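Local coordinates for protein globin II, extracellular (Lumbricus terrestris, PDB 1X9F) that binds haem, here with carbon monoxide on the iron, and probably carries oxygen as one globin subunit of the earthworm's giant extracellular erythrocruorin, at residues B[13-18]-B[119-124]; B[76-79]-B[84-87]. One frame throughout, in Å; residues are numbered along the deposited sequence.

Interaction 1. Residues B[13-18]-B[119-124]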
ATOM      1  N   LYS B  13       4.153 -37.128  11.480  1.00 27.29           N
ATOM      2  CA  LYS B  13       5.059 -35.969  11.497  1.00 27.36           C
ATOM      3  C   LYS B  13       4.278 -34.654  11.445  1.00 25.41           C
ATOM      4  O   LYS B  13       4.524 -33.752  12.248  1.00 26.29           O
ATOM      5  CB  LYS B  13       6.094 -36.034  10.365  1.00 25.43           C
ATOM      6  CG  LYS B  13       7.213 -37.047  10.642  1.00 34.96           C
ATOM      7  CD  LYS B  13       8.250 -37.060   9.501  1.00 41.02           C
ATOM      8  CE  LYS B  13       9.033 -35.733   9.452  1.00 42.69           C
ATOM      9  NZ  LYS B  13      10.089 -35.795   8.388  1.00 44.91           N
ATOM     10  N   SER B  14       3.324 -34.559  10.523  1.00 24.32           N
ATOM     11  CA  SER B  14       2.526 -33.339  10.367  1.00 23.94           C
ATOM     12  C   SER B  14       1.621 -33.055  11.553  1.00 22.78           C
ATOM     13  O   SER B  14       1.569 -31.923  12.047  1.00 21.48           O
ATOM     14  CB  SER B  14       1.680 -33.399   9.098  1.00 22.53           C
ATOM     15  OG  SER B  14       2.482 -33.155   7.958  1.00 28.52           O
ATOM     16  N   GLU B  15       0.894 -34.079  11.994  1.00 21.77           N
ATOM     17  CA  GLU B  15      -0.030 -33.915  13.098  1.00 21.80           C
ATOM     18  C   GLU B  15       0.710 -33.601  14.390  1.00 21.95           C
ATOM     19  O   GLU B  15       0.200 -32.858  15.230  1.00 22.36           O
ATOM     20  CB  GLU B  15      -0.950 -35.129  13.203  1.00 22.81           C
ATOM     21  CG  GLU B  15      -1.797 -35.252  11.942  1.00 25.12           C
ATOM     22  CD  GLU B  15      -2.749 -36.424  11.943  1.00 30.46           C
ATOM     23  OE1 GLU B  15      -3.616 -36.462  11.041  1.00 30.81           O
ATOM     24  OE2 GLU B  15      -2.639 -37.302  12.827  1.00 29.79           O
ATOM     25  N   TRP B  16       1.926 -34.127  14.531  1.00 20.84           N
ATOM     26  CA  TRP B  16       2.770 -33.791  15.677  1.00 20.33           C
ATOM     27  C   TRP B  16       3.131 -32.310  15.649  1.00 23.48           C
ATOM     28  O   TRP B  16       2.953 -31.603  16.642  1.00 24.24           O
ATOM     29  CB  TRP B  16       4.032 -34.661  15.721  1.00 18.87           C
ATOM     30  CG  TRP B  16       5.047 -34.192  16.722  1.00 16.12           C
ATOM     31  CD1 TRP B  16       6.216 -33.532  16.456  1.00 17.87           C
ATOM     32  CD2 TRP B  16       4.975 -34.318  18.150  1.00 14.69           C
ATOM     33  NE1 TRP B  16       6.878 -33.246  17.626  1.00 14.81           N
ATOM     34  CE2 TRP B  16       6.141 -33.718  18.682  1.00 12.40           C
ATOM     35  CE3 TRP B  16       4.045 -34.884  19.040  1.00 15.74           C
ATOM     36  CZ2 TRP B  16       6.405 -33.673  20.052  1.00 11.92           C
ATOM     37  CZ3 TRP B  16       4.310 -34.840  20.405  1.00 13.46           C
ATOM     38  CH2 TRP B  16       5.481 -34.238  20.896  1.00 16.86           C
ATOM     39  N   GLY B  17       3.629 -31.854  14.500  1.00 25.58           N
ATOM     40  CA  GLY B  17       3.938 -30.445  14.282  1.00 25.85           C
ATOM     41  C   GLY B  17       2.807 -29.534  14.716  1.00 27.72           C
ATOM     42  O   GLY B  17       3.022 -28.602  15.494  1.00 28.47           O
ATOM     43  N   ARG B  18       1.600 -29.812  14.231  1.00 27.43           N
ATOM     44  CA  ARG B  18       0.431 -29.016  14.592  1.00 27.94           C
ATOM     45  C   ARG B  18       0.037 -29.077  16.074  1.00 29.08           C
ATOM     46  O   ARG B  18      -0.462 -28.090  16.610  1.00 31.36           O
ATOM     47  CB  ARG B  18      -0.758 -29.391  13.714  1.00 28.84           C
ATOM     48  CG  ARG B  18      -1.081 -28.357  12.653  1.00 30.29           C
ATOM     49  CD  ARG B  18      -1.120 -28.924  11.247  1.00 35.85           C
ATOM     50  NE  ARG B  18      -1.942 -30.127  11.158  1.00 42.47           N
ATOM     51  CZ  ARG B  18      -1.921 -30.984  10.143  1.00 43.16           C
ATOM     52  NH1 ARG B  18      -1.114 -30.786   9.104  1.00 37.29           N
ATOM     53  NH2 ARG B  18      -2.711 -32.048  10.165  1.00 44.53           N
ATOM     54  N   ALA B 119      -7.348 -34.412  21.293  1.00 27.30           N
ATOM     55  CA  ALA B 119      -7.989 -33.200  21.792  1.00 27.82           C
ATOM     56  C   ALA B 119      -7.447 -31.946  21.101  1.00 27.68           C
ATOM     57  O   ALA B 119      -8.223 -31.116  20.633  1.00 27.71           O
ATOM     58  CB  ALA B 119      -7.823 -33.103  23.281  1.00 27.91           C
ATOM     59  N   GLN B 120      -6.119 -31.830  21.041  1.00 28.46           N
ATOM     60  CA  GLN B 120      -5.419 -30.745  20.346  1.00 31.65           C
ATOM     61  C   GLN B 120      -5.867 -30.498  18.905  1.00 32.64           C
ATOM     62  O   GLN B 120      -5.985 -29.350  18.475  1.00 32.60           O
ATOM     63  CB  GLN B 120      -3.924 -31.052  20.321  1.00 33.45           C
ATOM     64  CG  GLN B 120      -3.219 -30.795  21.625  1.00 39.03           C
ATOM     65  CD  GLN B 120      -3.037 -29.324  21.882  1.00 44.27           C
ATOM     66  OE1 GLN B 120      -2.728 -28.566  20.962  1.00 50.42           O
ATOM     67  NE2 GLN B 120      -3.222 -28.909  23.126  1.00 44.95           N
ATOM     68  N   LEU B 121      -6.093 -31.574  18.160  1.00 33.68           N
ATOM     69  CA  LEU B 121      -6.412 -31.456  16.741  1.00 34.59           C
ATOM     70  C   LEU B 121      -7.873 -31.736  16.430  1.00 36.38           C
ATOM     71  O   LEU B 121      -8.283 -31.604  15.275  1.00 38.27           O
ATOM     72  CB  LEU B 121      -5.516 -32.381  15.911  1.00 32.02           C
ATOM     73  CG  LEU B 121      -4.013 -32.328  16.210  1.00 32.36           C
ATOM     74  CD1 LEU B 121      -3.316 -33.515  15.563  1.00 30.29           C
ATOM     75  CD2 LEU B 121      -3.374 -31.013  15.752  1.00 27.31           C
ATOM     76  N   GLY B 122      -8.655 -32.107  17.442  1.00 38.09           N
ATOM     77  CA  GLY B 122     -10.067 -32.434  17.239  1.00 40.56           C
ATOM     78  C   GLY B 122     -10.234 -33.618  16.305  1.00 44.50           C
ATOM     79  O   GLY B 122      -9.725 -34.708  16.579  1.00 46.34           O
ATOM     80  N   ARG B 123     -10.931 -33.401  15.191  1.00 48.32           N
ATOM     81  CA  ARG B 123     -11.155 -34.458  14.201  1.00 51.12           C
ATOM     82  C   ARG B 123      -9.898 -34.856  13.439  1.00 51.01           C
ATOM     83  O   ARG B 123      -9.711 -36.032  13.114  1.00 51.48           O
ATOM     84  CB  ARG B 123     -12.224 -34.039  13.187  1.00 52.32           C
ATOM     85  CG  ARG B 123     -13.608 -33.874  13.781  1.00 61.14           C
ATOM     86  CD  ARG B 123     -14.728 -33.914  12.760  1.00 73.93           C
ATOM     87  NE  ARG B 123     -16.028 -34.071  13.410  1.00 80.41           N
ATOM     88  CZ  ARG B 123     -17.150 -34.412  12.786  1.00 83.03           C
ATOM     89  NH1 ARG B 123     -17.152 -34.641  11.477  1.00 85.44           N
ATOM     90  NH2 ARG B 123     -18.279 -34.528  13.473  1.00 78.49           N
ATOM     91  N   CYS B 124      -9.040 -33.881  13.161  1.00 48.06           N
ATOM     92  CA  CYS B 124      -7.982 -34.059  12.170  1.00 45.44           C
ATOM     93  C   CYS B 124      -6.790 -34.806  12.689  1.00 42.17           C
ATOM     94  O   CYS B 124      -5.689 -34.259  12.776  1.00 42.77           O
ATOM     95  CB  CYS B 124      -7.556 -32.700  11.630  1.00 46.48           C
ATOM     96  SG  CYS B 124      -8.995 -31.791  11.066  1.00 55.63           S
TER
HETATM   97  O   HOH W   1      -4.517 -31.985  12.278  1.00 18.73           O
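Leu121 sets its two methyls on different residues of helix 6-20. CD1 lies 3.6 Å from the backbone O of Glu15 and also touches that residue's CB, while CD2 sits 3.7 Å from CB of Arg18. A branched leucine suits the place, since its fork spans one turn of the opposing helix. Beside this van der Waals packing runs a polar bridge: one water accepts a bond from Arg18 NH2 at 2.8 Å, in the plane of the guanidinium, and donates one to Cys124 O at 2.6 Å. Bends at chi2 and chi3 fold the arginine back over its own helix. Glu15 stays extended beyond CG (chi2 -180°), which brings OE1 to 3.5 Å from Cys124 O; both are acceptors, and no bond joins them. The carboxylate is instead held by Asp126 N and Trp130 NE1 at OE2 and by a polar side chain of another protein's chain at OE1. Without this carboxylate, as with an alanine here, all three would probably lose their mate. In globin terms the A helix here meets the GH corner, where Gly122, lacking a CB, readily takes its positive phi (62°) as second residue of the type II' turn from Leu121 to Cys124. As Cys124 forms a disulfide and Arg18 a salt bridge to the chain of another protein, covalent and ionic links join the subunits beside this contact.

Interaction 2. Residues B[76-79]-B[84-87]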
ATOM      1  N   ILE B  76       9.837 -38.709  16.257  1.00 19.91           N
ATOM      2  CA  ILE B  76       8.801 -38.491  15.243  1.00 20.96           C
ATOM      3  C   ILE B  76       9.390 -37.818  14.003  1.00 22.08           C
ATOM      4  O   ILE B  76       9.089 -38.211  12.872  1.00 22.87           O
ATOM      5  CB  ILE B  76       7.627 -37.664  15.819  1.00 20.13           C
ATOM      6  CG1 ILE B  76       6.841 -38.496  16.841  1.00 20.27           C
ATOM      7  CG2 ILE B  76       6.706 -37.177  14.694  1.00 17.89           C
ATOM      8  CD1 ILE B  76       5.800 -37.713  17.627  1.00 20.87           C
ATOM      9  N   SER B  77      10.242 -36.820  14.214  1.00 22.32           N
ATOM     10  CA  SER B  77      10.800 -36.064  13.099  1.00 25.70           C
ATOM     11  C   SER B  77      11.658 -36.925  12.175  1.00 25.39           C
ATOM     12  O   SER B  77      11.835 -36.580  11.005  1.00 25.46           O
ATOM     13  CB  SER B  77      11.594 -34.845  13.583  1.00 24.99           C
ATOM     14  OG  SER B  77      12.843 -35.225  14.134  1.00 28.41           O
ATOM     15  N   THR B  78      12.192 -38.032  12.692  1.00 25.57           N
ATOM     16  CA  THR B  78      13.035 -38.910  11.874  1.00 25.47           C
ATOM     17  C   THR B  78      12.428 -40.281  11.623  1.00 26.31           C
ATOM     18  O   THR B  78      13.157 -41.236  11.347  1.00 26.81           O
ATOM     19  CB  THR B  78      14.453 -39.081  12.471  1.00 23.67           C
ATOM     20  OG1 THR B  78      14.359 -39.674  13.773  1.00 27.17           O
ATOM     21  CG2 THR B  78      15.115 -37.736  12.719  1.00 21.87           C
ATOM     22  N   LEU B  79      11.104 -40.390  11.710  1.00 26.69           N
ATOM     23  CA  LEU B  79      10.439 -41.634  11.330  1.00 28.46           C
ATOM     24  C   LEU B  79      10.783 -42.005   9.893  1.00 30.46           C
ATOM     25  O   LEU B  79      10.820 -43.185   9.539  1.00 31.58           O
ATOM     26  CB  LEU B  79       8.924 -41.533  11.492  1.00 26.31           C
ATOM     27  CG  LEU B  79       8.397 -41.650  12.921  1.00 27.87           C
ATOM     28  CD1 LEU B  79       6.937 -41.250  12.977  1.00 24.23           C
ATOM     29  CD2 LEU B  79       8.596 -43.049  13.489  1.00 24.72           C
ATOM     30  N   THR B  84      18.949 -42.685  11.578  1.00 26.26           N
ATOM     31  CA  THR B  84      19.013 -41.637  12.586  1.00 25.57           C
ATOM     32  C   THR B  84      18.079 -41.968  13.744  1.00 22.99           C
ATOM     33  O   THR B  84      18.449 -41.817  14.908  1.00 19.80           O
ATOM     34  CB  THR B  84      18.666 -40.271  11.958  1.00 25.49           C
ATOM     35  OG1 THR B  84      19.628 -39.961  10.940  1.00 32.65           O
ATOM     36  CG2 THR B  84      18.853 -39.139  12.966  1.00 25.51           C
ATOM     37  N   LEU B  85      16.878 -42.443  13.419  1.00 23.99           N
ATOM     38  CA  LEU B  85      15.884 -42.786  14.433  1.00 27.84           C
ATOM     39  C   LEU B  85      16.434 -43.816  15.402  1.00 29.48           C
ATOM     40  O   LEU B  85      16.308 -43.666  16.618  1.00 31.04           O
ATOM     41  CB  LEU B  85      14.602 -43.314  13.784  1.00 27.63           C
ATOM     42  CG  LEU B  85      13.503 -43.852  14.703  1.00 29.11           C
ATOM     43  CD1 LEU B  85      12.959 -42.770  15.623  1.00 20.63           C
ATOM     44  CD2 LEU B  85      12.382 -44.496  13.898  1.00 21.44           C
ATOM     45  N   LYS B  86      17.052 -44.855  14.838  1.00 31.35           N
ATOM     46  CA  LYS B  86      17.639 -45.942  15.604  1.00 30.44           C
ATOM     47  C   LYS B  86      18.668 -45.393  16.581  1.00 29.30           C
ATOM     48  O   LYS B  86      18.712 -45.802  17.742  1.00 27.71           O
ATOM     49  CB  LYS B  86      18.290 -46.956  14.654  1.00 32.89           C
ATOM     50  CG  LYS B  86      18.817 -48.230  15.317  1.00 39.09           C
ATOM     51  CD  LYS B  86      17.717 -49.280  15.504  1.00 54.24           C
ATOM     52  CE  LYS B  86      18.299 -50.621  15.997  1.00 58.27           C
ATOM     53  NZ  LYS B  86      19.002 -50.453  17.347  1.00 60.25           N
ATOM     54  N   GLU B  87      19.481 -44.455  16.108  1.00 28.98           N
ATOM     55  CA  GLU B  87      20.542 -43.891  16.924  1.00 29.95           C
ATOM     56  C   GLU B  87      19.936 -43.083  18.070  1.00 29.68           C
ATOM     57  O   GLU B  87      20.384 -43.199  19.216  1.00 30.68           O
ATOM     58  CB  GLU B  87      21.481 -43.048  16.060  1.00 29.59           C
ATOM     59  CG  GLU B  87      22.967 -43.367  16.246  1.00 36.02           C
ATOM     60  CD  GLU B  87      23.276 -44.859  16.177  1.00 38.70           C
ATOM     61  OE1 GLU B  87      23.053 -45.488  15.114  1.00 38.49           O
ATOM     62  OE2 GLU B  87      23.751 -45.403  17.199  1.00 37.52           O
TER
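Thr78 and Leu85 form the heart of a buried van der Waals contact, with no hydrogen bond across it, at the tight corner between helix 59-77 and helix 82-96. Their CA atoms come within 5.4 Å, and CB of Leu85 packs 3.5 Å from the backbone O of Thr78. The threonine hydroxyl also faces the leucine: OG1 lies 3.6 Å from Leu85 CB, yet its hydrogen bond goes back to Ile74 O, in the helix that has just ended. With chi1 at 61°, OG1 is placed between the backbone N and the carbonyl carbon and CG2 is left to meet CG2 of Thr84 at 4.0 Å, the two side chains crossing at about a right angle. Threonine thus serves two purposes, a hydroxyl for a helix carbonyl and a methyl for its neighbour. In the globin fold these two helices correspond to E and F, and the corner is the short EF connection; the side chain of Leu85 is about 9 Å from a bound haem. At the tip of the leucine, CD2 meets CD2 of Leu79 at 4.1 Å. Leu79 in turn rests on Cys133 and Ile137 of helix 127-142, and Leu85 touches His136 there, so leucine at both positions presents hydrocarbon to a third helix. Thr78 and Thr84 also pack against Leu72 and Ser68 of a neighbouring Globin III chain.

In the fold
From the N terminus, helix 6-20 supplies the first side of interaction 1, whose partner at the end of helix 103-121 arrives about a hundred residues later. The wide loop it closes contains helix 59-77 and helix 82-96, and within it interaction 2 closes a much smaller loop of four residues; the second is therefore nested in the first. Although their centres are 19 Å apart, the two meet along helix 6-20, where the side chains of Lys13 and Trp16 pack on Ile76. The N-terminal helix thus ties the last turn of helix 59-77 to the end of helix 103-121. Both contacts also border other chains of the assembly.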